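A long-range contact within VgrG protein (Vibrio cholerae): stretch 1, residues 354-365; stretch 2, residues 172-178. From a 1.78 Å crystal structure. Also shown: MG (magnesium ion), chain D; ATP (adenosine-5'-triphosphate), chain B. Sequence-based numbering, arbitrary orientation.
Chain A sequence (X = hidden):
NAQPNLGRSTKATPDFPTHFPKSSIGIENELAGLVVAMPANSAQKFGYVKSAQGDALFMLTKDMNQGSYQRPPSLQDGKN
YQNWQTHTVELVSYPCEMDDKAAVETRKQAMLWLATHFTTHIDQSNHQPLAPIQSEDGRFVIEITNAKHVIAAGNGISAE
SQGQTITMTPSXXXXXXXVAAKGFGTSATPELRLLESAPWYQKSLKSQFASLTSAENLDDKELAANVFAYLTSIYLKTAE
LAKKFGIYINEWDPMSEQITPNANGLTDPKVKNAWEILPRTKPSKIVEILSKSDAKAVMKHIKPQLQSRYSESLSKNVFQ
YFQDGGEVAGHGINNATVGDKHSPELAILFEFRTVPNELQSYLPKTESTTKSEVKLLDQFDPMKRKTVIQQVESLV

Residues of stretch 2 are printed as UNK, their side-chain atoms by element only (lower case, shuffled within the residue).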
# COMPACT_ATOMS: atom_id res chain seq x y z
N THR A 354 9.85 0.31 -3.89
CA THR A 354 10.75 -0.64 -4.54
C THR A 354 11.06 -1.65 -3.43
O THR A 354 11.39 -1.24 -2.31
CB THR A 354 12.03 0.06 -5.07
OG1 THR A 354 11.67 0.86 -6.19
CG2 THR A 354 13.11 -0.92 -5.50
N VAL A 355 10.93 -2.96 -3.72
CA VAL A 355 11.19 -3.98 -2.71
C VAL A 355 12.71 -4.01 -2.42
O VAL A 355 13.50 -4.24 -3.34
CB VAL A 355 10.64 -5.38 -3.08
CG1 VAL A 355 10.94 -6.40 -1.97
CG2 VAL A 355 9.14 -5.33 -3.36
N PRO A 356 13.14 -3.76 -1.16
CA PRO A 356 14.58 -3.79 -0.86
C PRO A 356 15.10 -5.23 -0.79
O PRO A 356 14.29 -6.17 -0.71
CB PRO A 356 14.67 -3.09 0.50
CG PRO A 356 13.37 -3.42 1.16
CD PRO A 356 12.34 -3.47 0.06
N ASN A 357 16.43 -5.40 -0.80
CA ASN A 357 17.07 -6.72 -0.72
C ASN A 357 16.57 -7.55 0.47
O ASN A 357 16.31 -8.75 0.30
CB ASN A 357 18.60 -6.60 -0.69
CG ASN A 357 19.20 -5.95 -1.91
OD1 ASN A 357 20.00 -5.01 -1.81
ND2 ASN A 357 18.85 -6.44 -3.09
N GLU A 358 16.38 -6.91 1.64
CA GLU A 358 15.90 -7.53 2.88
C GLU A 358 14.51 -8.19 2.74
O GLU A 358 14.19 -9.11 3.50
CB GLU A 358 15.85 -6.50 4.02
CG GLU A 358 17.21 -5.94 4.42
CD GLU A 358 17.62 -4.64 3.76
OE1 GLU A 358 17.24 -4.40 2.58
OE2 GLU A 358 18.35 -3.86 4.41
N LEU A 359 13.68 -7.72 1.80
CA LEU A 359 12.32 -8.23 1.63
C LEU A 359 12.08 -9.00 0.33
O LEU A 359 10.95 -9.45 0.11
CB LEU A 359 11.27 -7.10 1.80
CG LEU A 359 11.28 -6.30 3.11
CD1 LEU A 359 10.24 -5.23 3.06
CD2 LEU A 359 11.04 -7.18 4.33
N GLN A 360 13.12 -9.16 -0.52
CA GLN A 360 12.97 -9.87 -1.79
C GLN A 360 12.45 -11.30 -1.68
O GLN A 360 11.73 -11.76 -2.58
CB GLN A 360 14.25 -9.85 -2.62
CG GLN A 360 14.47 -8.52 -3.31
CD GLN A 360 13.60 -8.28 -4.55
OE1 GLN A 360 12.84 -9.13 -5.03
NE2 GLN A 360 13.73 -7.09 -5.10
N SER A 361 12.80 -11.99 -0.56
CA SER A 361 12.39 -13.37 -0.31
C SER A 361 10.86 -13.52 -0.17
O SER A 361 10.34 -14.63 -0.31
CB SER A 361 13.11 -13.94 0.91
OG SER A 361 12.75 -13.22 2.08
N TYR A 362 10.13 -12.41 0.09
CA TYR A 362 8.67 -12.42 0.24
C TYR A 362 7.95 -12.35 -1.12
O TYR A 362 6.74 -12.53 -1.18
CB TYR A 362 8.22 -11.23 1.12
CG TYR A 362 8.66 -11.36 2.57
CD1 TYR A 362 7.88 -12.02 3.50
CD2 TYR A 362 9.86 -10.80 3.00
CE1 TYR A 362 8.28 -12.15 4.83
CE2 TYR A 362 10.28 -10.91 4.33
CZ TYR A 362 9.48 -11.58 5.24
OH TYR A 362 9.87 -11.71 6.55
N LEU A 363 8.70 -12.03 -2.18
CA LEU A 363 8.12 -11.82 -3.50
C LEU A 363 8.32 -12.99 -4.46
O LEU A 363 9.41 -13.56 -4.52
CB LEU A 363 8.67 -10.51 -4.12
CG LEU A 363 8.04 -9.16 -3.69
CD1 LEU A 363 6.57 -9.03 -4.12
CD2 LEU A 363 8.20 -8.88 -2.20
N PRO A 364 7.27 -13.36 -5.23
CA PRO A 364 7.43 -14.45 -6.21
C PRO A 364 8.29 -14.00 -7.38
O PRO A 364 8.27 -12.83 -7.77
CB PRO A 364 6.00 -14.75 -6.64
CG PRO A 364 5.25 -13.48 -6.43
CD PRO A 364 5.92 -12.76 -5.29
N LYS A 365 9.06 -14.95 -7.94
CA LYS A 365 9.96 -14.68 -9.06
C LYS A 365 9.61 -15.61 -10.22
O LYS A 365 9.60 -16.82 -10.01
CB LYS A 365 11.45 -14.89 -8.64
CG LYS A 365 11.74 -14.84 -7.12
CD LYS A 365 11.87 -16.25 -6.46
CE LYS A 365 12.00 -16.19 -4.95
NZ LYS A 365 12.18 -17.54 -4.35
N UNK A 172 7.16 -4.25 -11.00
CA UNK A 172 5.72 -4.41 -10.80
C UNK A 172 5.39 -4.82 -9.38
O UNK A 172 4.23 -5.11 -9.07
N UNK A 173 6.39 -4.84 -8.49
CA UNK A 173 6.22 -5.32 -7.12
C UNK A 173 6.43 -4.33 -6.00
O UNK A 173 7.39 -3.55 -6.01
c UNK A 173 7.12 -6.55 -6.90
n UNK A 173 7.12 -10.10 -7.97
o UNK A 173 8.86 -8.82 -7.39
c UNK A 173 7.66 -8.93 -7.67
c UNK A 173 6.73 -7.75 -7.77
N UNK A 174 5.56 -4.42 -4.99
CA UNK A 174 5.69 -3.67 -3.73
C UNK A 174 5.43 -4.61 -2.58
O UNK A 174 4.84 -5.68 -2.75
c UNK A 174 4.41 -1.31 -5.78
n UNK A 174 5.21 -1.35 -6.84
c UNK A 174 5.08 -1.28 -4.45
o UNK A 174 3.18 -1.30 -5.89
c UNK A 174 4.69 -2.51 -3.64
N UNK A 175 5.87 -4.20 -1.38
CA UNK A 175 5.61 -4.92 -0.15
C UNK A 175 5.14 -3.90 0.87
O UNK A 175 5.62 -2.76 0.86
c UNK A 175 6.87 -5.62 0.34
N UNK A 176 4.20 -4.30 1.73
CA UNK A 176 3.67 -3.47 2.80
C UNK A 176 3.92 -4.19 4.11
O UNK A 176 3.53 -5.35 4.25
c UNK A 176 2.21 -3.07 2.54
o UNK A 176 2.16 -2.28 1.35
c UNK A 176 1.59 -2.29 3.70
N UNK A 177 4.57 -3.50 5.06
CA UNK A 177 4.91 -4.05 6.37
C UNK A 177 4.08 -3.32 7.43
O UNK A 177 4.02 -2.09 7.42
c UNK A 177 7.24 -4.84 5.70
c UNK A 177 6.44 -3.94 6.65
c UNK A 177 6.79 -4.24 8.11
N UNK A 178 3.48 -4.09 8.33
CA UNK A 178 2.73 -3.55 9.45
C UNK A 178 3.43 -3.86 10.75
O UNK A 178 3.83 -5.00 10.97
MG MG D . 1.56 -0.03 -4.46
PG ATP B . -3.00 2.88 -2.40
O1G ATP B . -1.52 2.91 -2.20
O2G ATP B . -3.69 3.81 -1.44
O3G ATP B . -3.40 3.27 -3.80
PB ATP B . -4.76 0.62 -2.07
O1B ATP B . -5.80 1.43 -1.40
O2B ATP B . -5.22 0.33 -3.48
O3B ATP B . -3.48 1.38 -2.11
PA ATP B . -4.45 -1.09 0.16
O1A ATP B . -4.62 0.15 0.95
O2A ATP B . -5.60 -2.03 0.52
O3A ATP B . -4.52 -0.75 -1.29
O5' ATP B . -3.02 -1.73 0.52
C5' ATP B . -2.80 -3.07 0.04
C4' ATP B . -1.50 -3.65 0.55
O4' ATP B . -1.47 -3.59 2.00
C3' ATP B . -1.31 -5.12 0.19
O3' ATP B . 0.05 -5.45 -0.05
C2' ATP B . -1.85 -5.82 1.44
O2' ATP B . -1.46 -7.17 1.56
C1' ATP B . -1.26 -4.91 2.50
N9 ATP B . -1.82 -5.03 3.84
C8 ATP B . -3.12 -4.84 4.21
N7 ATP B . -3.33 -5.00 5.50
C5 ATP B . -2.08 -5.31 6.01
C6 ATP B . -1.61 -5.59 7.31
N6 ATP B . -2.39 -5.59 8.40
N1 ATP B . -0.29 -5.84 7.46
C2 ATP B . 0.50 -5.82 6.39
N3 ATP B . 0.18 -5.58 5.12
C4 ATP B . -1.14 -5.33 4.99
O HOH W 1 10.53 -7.21 -6.00
O HOH W 2 10.54 -4.23 -6.30
O HOH W 3 10.71 -10.85 -7.71

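Position 172 has backbone atoms alone, with no side-chain atom on CA, and it lies out of reach of stretch 1; it is Gly 172.

Position 173 carries five side-chain atoms, a run of three carbons whose third holds one oxygen and one nitrogen. Its CA-to-CB bond points toward stretch 1, and the extended chain (chi1 m, chi2 t) carries this terminal group to the backbone of Pro 364, where the side-chain nitrogen of 173 lies 3.0 Å from Pro 364 O; the side-chain oxygen of 173 lies 3.7 Å from Leu 363 CB. The group is a carboxamide, and a chain of this length makes the residue Gln 173. Gln 173 NE2 donates a hydrogen bond to Pro 364 O with an angle of 161°. One water donates to both Gln 173 OE1 and Pro 364 O; another lies within hydrogen-bonding reach of Gln 173 OE1 and Gln 360 OE1.

At position 174 the same composition recurs, three carbons ending in one oxygen and one nitrogen. Here the CA-to-CB bond points away from stretch 1, but the backbone still meets it: CA of 174 lies 3.8 Å from Val 355 CG2, and O of 174 lies 4.0 Å from Leu 363 CD1. The residue is Gln 174, and OE1 of Gln 174 binds the magnesium ion MG at 2.5 Å.

A single carbon is all that position 175 bears. This methyl points toward stretch 1 among three apolar side chains, with CB of 175 4.4 Å from Val 355 CG2, 4.3 Å from Leu 359 CD1 and 4.3 Å from Leu 363 CD2. It identifies Ala 175.

Position 176 has a carbon branching to one oxygen and one carbon; it points away and makes no contact with stretch 1. The pattern is that of Thr 176, and Thr 176 O is 3.5 Å from ATP N3.

Three carbons, one branching to the other two, make up the side chain at position 177. It turns toward stretch 1 again, and one of the branch carbons of 177 packs 4.0 Å from Leu 359 CD1. This is Val 177, and the carbon is Val 177 CG2.

Position 178 has no side-chain atoms and is Gly 178. An ideal CB of Gly 178 would be crowded by ATP N1, at 3.1 Å.

The contact follows the alternation of the strand. Residues 173, 175 and 177 point toward stretch 1, while 174 and 176 point away, Gln 174 to the magnesium ion. Apolar packing is joined by the single direct hydrogen bond from Gln 173, and a third water accepts from Val 355 N and lies within hydrogen-bonding reach of Gln 173 O. Together the two stretches bury 380 Å².

Stretch 2, residues 172-178: GQQATVG
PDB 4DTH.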